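Local coordinates for protein serine acetyltransferase (Bacteroides vulgatus ATCC 8482, PDB 3F1X) that probably transfers an acetyl group from acetyl-CoA to L-serine, the step that opens cysteine biosynthesis in bacteria, at residues A[117-122]-A[166-171]; A[217-222]-A[229-234]. All blocks are in the same frame, centred on the assembly; numbering follows the deposited sequence.

Contact 1. Residues A[117-122]-A[166-171]; sequences ARFISK and AHELLI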
ATOM      1  N   ALA A 117     -10.600   3.589 -27.471  1.00 17.53           N
ATOM      2  CA  ALA A 117     -11.297   2.412 -27.979  1.00 17.58           C
ATOM      3  C   ALA A 117     -10.640   1.952 -29.288  1.00 16.72           C
ATOM      4  O   ALA A 117     -10.495   0.748 -29.533  1.00 16.86           O
ATOM      5  CB  ALA A 117     -12.778   2.730 -28.199  1.00 15.79           C
ATOM      6  N   ARG A 118     -10.239   2.910 -30.120  1.00 19.94           N
ATOM      7  CA  ARG A 118      -9.580   2.600 -31.392  1.00 19.49           C
ATOM      8  C   ARG A 118      -8.294   1.824 -31.106  1.00 20.26           C
ATOM      9  O   ARG A 118      -7.971   0.849 -31.789  1.00 18.00           O
ATOM     10  CB  ARG A 118      -9.232   3.881 -32.155  1.00 23.64           C
ATOM     11  CG  ARG A 118     -10.427   4.744 -32.581  1.00 29.99           C
ATOM     12  CD  ARG A 118     -11.239   4.113 -33.704  1.00 33.80           C
ATOM     13  NE  ARG A 118     -12.372   4.947 -34.111  1.00 36.56           N
ATOM     14  CZ  ARG A 118     -13.280   4.584 -35.015  1.00 36.13           C
ATOM     15  NH1 ARG A 118     -13.186   3.400 -35.613  1.00 37.60           N
ATOM     16  NH2 ARG A 118     -14.286   5.399 -35.317  1.00 32.97           N
ATOM     17  N   PHE A 119      -7.553   2.260 -30.091  1.00 18.03           N
ATOM     18  CA  PHE A 119      -6.326   1.567 -29.739  1.00 17.46           C
ATOM     19  C   PHE A 119      -6.632   0.129 -29.344  1.00 17.71           C
ATOM     20  O   PHE A 119      -5.970  -0.805 -29.800  1.00 18.25           O
ATOM     21  CB  PHE A 119      -5.620   2.242 -28.564  1.00 14.73           C
ATOM     22  CG  PHE A 119      -4.500   1.423 -28.008  1.00 14.63           C
ATOM     23  CD1 PHE A 119      -3.282   1.351 -28.680  1.00 16.88           C
ATOM     24  CD2 PHE A 119      -4.683   0.649 -26.861  1.00 15.31           C
ATOM     25  CE1 PHE A 119      -2.258   0.510 -28.224  1.00 16.66           C
ATOM     26  CE2 PHE A 119      -3.673  -0.194 -26.393  1.00 15.79           C
ATOM     27  CZ  PHE A 119      -2.456  -0.263 -27.080  1.00 17.24           C
ATOM     28  N   ILE A 120      -7.621  -0.041 -28.474  1.00 16.73           N
ATOM     29  CA  ILE A 120      -7.994  -1.368 -28.006  1.00 16.89           C
ATOM     30  C   ILE A 120      -8.372  -2.306 -29.141  1.00 17.08           C
ATOM     31  O   ILE A 120      -8.103  -3.503 -29.069  1.00 18.48           O
ATOM     32  CB  ILE A 120      -9.144  -1.285 -26.980  1.00 17.24           C
ATOM     33  CG1 ILE A 120      -8.592  -0.755 -25.653  1.00 15.28           C
ATOM     34  CG2 ILE A 120      -9.782  -2.664 -26.789  1.00 16.65           C
ATOM     35  CD1 ILE A 120      -9.639  -0.313 -24.673  1.00 14.82           C
ATOM     36  N   SER A 121      -8.986  -1.761 -30.189  1.00 18.18           N
ATOM     37  CA  SER A 121      -9.386  -2.565 -31.335  1.00 16.84           C
ATOM     38  C   SER A 121      -8.163  -3.053 -32.094  1.00 18.04           C
ATOM     39  O   SER A 121      -8.274  -3.897 -32.983  1.00 17.51           O
ATOM     40  CB  SER A 121     -10.267  -1.759 -32.289  1.00 19.18           C
ATOM     41  OG  SER A 121      -9.496  -0.843 -33.042  1.00 20.53           O
ATOM     42  N   LYS A 122      -6.998  -2.511 -31.745  1.00 18.65           N
ATOM     43  CA  LYS A 122      -5.749  -2.899 -32.387  1.00 20.30           C
ATOM     44  C   LYS A 122      -4.993  -3.985 -31.624  1.00 18.67           C
ATOM     45  O   LYS A 122      -3.998  -4.514 -32.121  1.00 18.74           O
ATOM     46  CB  LYS A 122      -4.828  -1.684 -32.556  1.00 24.04           C
ATOM     47  CG  LYS A 122      -5.007  -0.925 -33.859  1.00 30.67           C
ATOM     48  CD  LYS A 122      -6.387  -0.317 -33.994  1.00 36.64           C
ATOM     49  CE  LYS A 122      -6.527   0.420 -35.325  1.00 40.20           C
ATOM     50  NZ  LYS A 122      -7.845   1.105 -35.473  1.00 40.84           N
ATOM     51  N   ALA A 166       3.189   1.943 -28.173  1.00 10.85           N
ATOM     52  CA  ALA A 166       3.421   3.368 -28.323  1.00 14.16           C
ATOM     53  C   ALA A 166       3.304   3.817 -29.774  1.00 14.85           C
ATOM     54  O   ALA A 166       2.756   4.876 -30.052  1.00 14.64           O
ATOM     55  CB  ALA A 166       4.800   3.742 -27.757  1.00 13.90           C
ATOM     56  N   HIS A 167       3.813   3.003 -30.691  1.00 16.28           N
ATOM     57  CA  HIS A 167       3.763   3.329 -32.110  1.00 16.77           C
ATOM     58  C   HIS A 167       2.320   3.486 -32.581  1.00 17.48           C
ATOM     59  O   HIS A 167       1.991   4.444 -33.273  1.00 16.97           O
ATOM     60  CB  HIS A 167       4.457   2.243 -32.930  1.00 16.67           C
ATOM     61  CG  HIS A 167       4.632   2.591 -34.380  1.00 17.67           C
ATOM     62  ND1 HIS A 167       4.072   1.849 -35.398  1.00 19.08           N
ATOM     63  CD2 HIS A 167       5.336   3.580 -34.981  1.00 17.20           C
ATOM     64  CE1 HIS A 167       4.425   2.364 -36.563  1.00 18.09           C
ATOM     65  NE2 HIS A 167       5.193   3.415 -36.338  1.00 19.75           N
ATOM     66  N   GLU A 168       1.469   2.542 -32.194  1.00 17.26           N
ATOM     67  CA  GLU A 168       0.061   2.562 -32.572  1.00 19.47           C
ATOM     68  C   GLU A 168      -0.603   3.834 -32.045  1.00 20.06           C
ATOM     69  O   GLU A 168      -1.368   4.493 -32.750  1.00 18.96           O
ATOM     70  CB  GLU A 168      -0.635   1.309 -32.024  1.00 22.26           C
ATOM     71  CG  GLU A 168      -2.099   1.163 -32.416  1.00 26.48           C
ATOM     72  CD  GLU A 168      -2.339   1.359 -33.909  1.00 31.64           C
ATOM     73  OE1 GLU A 168      -1.623   0.738 -34.728  1.00 30.52           O
ATOM     74  OE2 GLU A 168      -3.256   2.132 -34.265  1.00 33.19           O
ATOM     75  N   LEU A 169      -0.288   4.184 -30.804  1.00 17.59           N
ATOM     76  CA  LEU A 169      -0.823   5.388 -30.184  1.00 18.21           C
ATOM     77  C   LEU A 169      -0.353   6.616 -30.978  1.00 17.99           C
ATOM     78  O   LEU A 169      -1.105   7.569 -31.169  1.00 15.93           O
ATOM     79  CB  LEU A 169      -0.347   5.464 -28.727  1.00 16.99           C
ATOM     80  CG  LEU A 169      -1.330   5.286 -27.564  1.00 18.52           C
ATOM     81  CD1 LEU A 169      -2.617   4.623 -28.003  1.00 19.31           C
ATOM     82  CD2 LEU A 169      -0.651   4.472 -26.466  1.00 18.85           C
ATOM     83  N   LEU A 170       0.892   6.581 -31.447  1.00 18.63           N
ATOM     84  CA  LEU A 170       1.437   7.687 -32.227  1.00 21.69           C
ATOM     85  C   LEU A 170       0.675   7.781 -33.540  1.00 21.43           C
ATOM     86  O   LEU A 170       0.259   8.860 -33.954  1.00 22.09           O
ATOM     87  CB  LEU A 170       2.922   7.470 -32.524  1.00 23.47           C
ATOM     88  CG  LEU A 170       3.616   8.578 -33.322  1.00 26.48           C
ATOM     89  CD1 LEU A 170       3.727   9.827 -32.460  1.00 28.81           C
ATOM     90  CD2 LEU A 170       5.002   8.117 -33.754  1.00 28.51           C
ATOM     91  N   ILE A 171       0.502   6.639 -34.192  1.00 21.02           N
ATOM     92  CA  ILE A 171      -0.222   6.567 -35.457  1.00 23.83           C
ATOM     93  C   ILE A 171      -1.622   7.158 -35.331  1.00 24.71           C
ATOM     94  O   ILE A 171      -2.100   7.848 -36.233  1.00 23.30           O
ATOM     95  CB  ILE A 171      -0.348   5.104 -35.930  1.00 25.11           C
ATOM     96  CG1 ILE A 171       1.031   4.567 -36.285  1.00 27.05           C
ATOM     97  CG2 ILE A 171      -1.292   5.007 -37.123  1.00 28.53           C
ATOM     98  CD1 ILE A 171       1.768   5.423 -37.277  1.00 29.42           C
TER
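Lys122 meets Glu168 along most of its aliphatic chain, and the approach can be traced outward from the backbone. Lys122 CB lies 3.9 Å from Glu168 CG, a contact between methylenes. The next carbon, Lys122 CG, comes closest to the acid, 3.5 Å from Glu168 CD, so a CH2 group rests against the carboxylate carbon. The lysine chain bends at chi2 (63°), and the two side chains cross at about a right angle. Beyond the bend, Lys122 CD and CE stay near OE2, with Lys122 CE 3.8 Å from Glu168 OE2. The ammonium is carried past this oxygen: Lys122 NZ stays 4.9 Å from Glu168 OE2. The geometry therefore gives no direct salt bridge, although opposite charges at this separation would probably still attract each other.

Next to this partly exposed pair is an apolar contact. Phe119 holds its CG anti to the backbone N (chi1 169°), which turns the ring toward helix 155-171. There Phe119 CD1 comes to 3.4 Å from Leu169 CD1, and the same methyl also touches ring atom CG. The contact is close, but the leucine torsions lie off the staggered positions, which leaves its exact closeness less certain. The gamma methylene of Glu168 borders the ring too, with Phe119 CD1 3.9 Å from Glu168 CG. Glu168 thus serves both neighbours, its CG against the aromatic and its carboxylate against the lysine chain.

These contacts join the C-terminal part of segment 117-122, on helix 109-120, to helix 155-171 in the helical N-terminal domain. Phe119 also packs on Leu83 of helix 68-93 and on Leu172, while Leu169 reaches Pro178 and Ile181 of helix 177-189. Tyr6, Ile9 and Ala13 of the second subunit also pack on 117-122, tying this helix bundle to the subunit interface.

Contact 2. Residues A[217-222]-A[229-234]; sequences SIIGNN and VTLGAK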
ATOM      1  N   SER A 217      14.118   5.657 -37.946  1.00 17.46           N
ATOM      2  CA  SER A 217      14.718   4.399 -38.361  1.00 16.10           C
ATOM      3  C   SER A 217      13.677   3.490 -39.018  1.00 17.39           C
ATOM      4  O   SER A 217      12.503   3.516 -38.662  1.00 16.64           O
ATOM      5  CB  SER A 217      15.316   3.670 -37.159  1.00 14.09           C
ATOM      6  OG  SER A 217      16.268   4.474 -36.490  1.00 17.39           O
ATOM      7  N   ILE A 218      14.123   2.688 -39.979  1.00 15.39           N
ATOM      8  CA  ILE A 218      13.248   1.740 -40.652  1.00 17.63           C
ATOM      9  C   ILE A 218      13.930   0.385 -40.555  1.00 18.18           C
ATOM     10  O   ILE A 218      15.033   0.195 -41.068  1.00 19.26           O
ATOM     11  CB  ILE A 218      13.022   2.098 -42.146  1.00 17.08           C
ATOM     12  CG1 ILE A 218      12.350   3.468 -42.268  1.00 18.23           C
ATOM     13  CG2 ILE A 218      12.131   1.049 -42.808  1.00 17.78           C
ATOM     14  CD1 ILE A 218      12.146   3.930 -43.713  1.00 21.93           C
ATOM     15  N   ILE A 219      13.281  -0.553 -39.875  1.00 18.19           N
ATOM     16  CA  ILE A 219      13.841  -1.882 -39.716  1.00 17.49           C
ATOM     17  C   ILE A 219      12.950  -2.921 -40.381  1.00 18.71           C
ATOM     18  O   ILE A 219      11.746  -2.978 -40.113  1.00 17.81           O
ATOM     19  CB  ILE A 219      13.998  -2.238 -38.237  1.00 14.84           C
ATOM     20  CG1 ILE A 219      14.913  -1.222 -37.556  1.00 16.17           C
ATOM     21  CG2 ILE A 219      14.584  -3.615 -38.104  1.00 14.25           C
ATOM     22  CD1 ILE A 219      15.062  -1.458 -36.068  1.00 15.07           C
ATOM     23  N   GLY A 220      13.556  -3.735 -41.244  1.00 16.59           N
ATOM     24  CA  GLY A 220      12.825  -4.765 -41.964  1.00 18.55           C
ATOM     25  C   GLY A 220      12.383  -5.952 -41.129  1.00 18.28           C
ATOM     26  O   GLY A 220      12.285  -5.871 -39.905  1.00 16.58           O
ATOM     27  N   ASN A 221      12.116  -7.069 -41.796  1.00 17.45           N
ATOM     28  CA  ASN A 221      11.662  -8.258 -41.097  1.00 18.25           C
ATOM     29  C   ASN A 221      12.812  -9.180 -40.731  1.00 18.54           C
ATOM     30  O   ASN A 221      13.847  -9.198 -41.404  1.00 19.07           O
ATOM     31  CB  ASN A 221      10.654  -9.027 -41.954  1.00 21.41           C
ATOM     32  CG  ASN A 221       9.493  -8.163 -42.405  1.00 24.29           C
ATOM     33  OD1 ASN A 221       8.888  -7.443 -41.612  1.00 24.21           O
ATOM     34  ND2 ASN A 221       9.171  -8.240 -43.687  1.00 26.93           N
ATOM     35  N   ASN A 222      12.619  -9.942 -39.657  1.00 19.36           N
ATOM     36  CA  ASN A 222      13.615 -10.894 -39.195  1.00 21.68           C
ATOM     37  C   ASN A 222      14.954 -10.225 -38.908  1.00 19.85           C
ATOM     38  O   ASN A 222      16.002 -10.748 -39.270  1.00 17.05           O
ATOM     39  CB  ASN A 222      13.810 -11.992 -40.251  1.00 25.15           C
ATOM     40  CG  ASN A 222      12.526 -12.745 -40.560  1.00 29.06           C
ATOM     41  OD1 ASN A 222      11.985 -13.457 -39.713  1.00 30.72           O
ATOM     42  ND2 ASN A 222      12.024 -12.581 -41.781  1.00 34.13           N
ATOM     43  N   VAL A 229      23.703  -1.554 -29.475  1.00 16.09           N
ATOM     44  CA  VAL A 229      23.591  -1.137 -30.862  1.00 16.26           C
ATOM     45  C   VAL A 229      22.816   0.165 -31.008  1.00 17.02           C
ATOM     46  O   VAL A 229      21.729   0.320 -30.442  1.00 15.92           O
ATOM     47  CB  VAL A 229      22.916  -2.226 -31.709  1.00 15.53           C
ATOM     48  CG1 VAL A 229      22.563  -1.680 -33.085  1.00 17.84           C
ATOM     49  CG2 VAL A 229      23.852  -3.413 -31.838  1.00 14.52           C
ATOM     50  N   THR A 230      23.388   1.101 -31.761  1.00 16.01           N
ATOM     51  CA  THR A 230      22.752   2.395 -32.005  1.00 17.13           C
ATOM     52  C   THR A 230      22.398   2.588 -33.474  1.00 16.89           C
ATOM     53  O   THR A 230      23.226   2.356 -34.350  1.00 17.28           O
ATOM     54  CB  THR A 230      23.677   3.584 -31.610  1.00 17.45           C
ATOM     55  OG1 THR A 230      23.776   3.670 -30.187  1.00 20.67           O
ATOM     56  CG2 THR A 230      23.115   4.907 -32.147  1.00 18.09           C
ATOM     57  N   LEU A 231      21.164   3.009 -33.732  1.00 18.79           N
ATOM     58  CA  LEU A 231      20.708   3.321 -35.083  1.00 18.94           C
ATOM     59  C   LEU A 231      20.335   4.793 -34.935  1.00 20.14           C
ATOM     60  O   LEU A 231      19.197   5.122 -34.608  1.00 19.89           O
ATOM     61  CB  LEU A 231      19.479   2.490 -35.471  1.00 16.85           C
ATOM     62  CG  LEU A 231      19.588   0.968 -35.342  1.00 17.57           C
ATOM     63  CD1 LEU A 231      18.348   0.306 -35.938  1.00 18.90           C
ATOM     64  CD2 LEU A 231      20.820   0.475 -36.059  1.00 18.52           C
ATOM     65  N   GLY A 232      21.304   5.679 -35.139  1.00 22.43           N
ATOM     66  CA  GLY A 232      21.027   7.092 -34.960  1.00 25.62           C
ATOM     67  C   GLY A 232      21.511   8.006 -36.059  1.00 27.49           C
ATOM     68  O   GLY A 232      21.467   7.652 -37.236  1.00 27.41           O
ATOM     69  N   ALA A 233      21.973   9.189 -35.670  1.00 30.03           N
ATOM     70  CA  ALA A 233      22.451  10.166 -36.634  1.00 33.78           C
ATOM     71  C   ALA A 233      23.262  11.281 -35.983  1.00 35.62           C
ATOM     72  O   ALA A 233      23.484  11.282 -34.773  1.00 36.92           O
ATOM     73  CB  ALA A 233      21.276  10.756 -37.381  1.00 33.57           C
ATOM     74  N   LYS A 234      23.688  12.233 -36.806  1.00 37.41           N
ATOM     75  CA  LYS A 234      24.478  13.365 -36.350  1.00 40.04           C
ATOM     76  C   LYS A 234      25.840  12.902 -35.857  1.00 41.68           C
ATOM     77  O   LYS A 234      26.858  13.125 -36.515  1.00 44.90           O
ATOM     78  CB  LYS A 234      23.756  14.117 -35.230  1.00 39.78           C
ATOM     79  CG  LYS A 234      24.583  15.255 -34.660  1.00 41.20           C
ATOM     80  CD  LYS A 234      23.943  15.875 -33.431  1.00 43.02           C
ATOM     81  CE  LYS A 234      24.830  16.967 -32.846  1.00 43.02           C
ATOM     82  NZ  LYS A 234      24.235  17.570 -31.620  1.00 44.30           N
TER
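Ile219 CG1 and Leu231 CG both lie beside the backbone N, anti to the carbonyl carbon (chi1 -59° and -54°). Each branch then runs extended through chi2 to its CD1, which puts that methyl well out from its own backbone. Since both CB atoms already head for the opposing segment, the two extended branches meet: Ile219 CD1 lies 3.7 Å from Leu231 CD1. The contact continues a little way back along the isoleucine, with Ile219 CG1 4.1 Å from Leu231 CD1. The two side chains cross at about a right angle, so the touch is narrow and confined to their outer carbons.

Ser217, just before strand 218-219, adds a polar neighbour. Ser217 OG stands 3.9 Å from Leu231 CB and 3.5 Å from Leu231 O. The second distance is an approach rather than a bond, because the hydroxyl is hydrogen-bonded to Gly214 O.

Strand 218-219 and strand 230-232 belong to different sheets of a left-handed parallel beta-helix, the fold of this acetyltransferase family. Strand 224-226 of the third sheet comes between them along the chain. The spacing of twelve residues from Ile219 to Leu231 equals two hexapeptide repeats, as expected for inward-facing aliphatic residues of this coil. Ile219 also touches Ile213, and Leu231 touches Ile266 on strand 265-267, so the pair has aliphatic neighbours in adjacent strands, as expected in the core of such a coil. Thr230, next to Leu231, is instead hydrogen-bonded to Gln227 and Ser262 of the third subunit.

Chemically, the contact between these two segments is dispersive, burying 113 Å² in all. Its buried hydroxyl finds its acceptor within its own turn of chain, so what joins these two segments is mainly aliphatic contact.

The two contacts follow one another along the chain, contact 1 closing at residue 171 before contact 2 opens at 217. Their centres are 22 Å apart and their nearest atoms about 8 Å, without touching. They share no helix or strand: contact 1 lies in the helical N-terminal domain, contact 2 inside the beta-helix that follows. Helix 177-189 packs on Leu169 of contact 1 and precedes the first strand of the beta-helix, 192-193. Each region also faces a different copy of the protein, the second subunit beside 117-122 and the third beside 229-234. That division is consistent with the hexameric assembly, a dimer of trimers in relatives of this family.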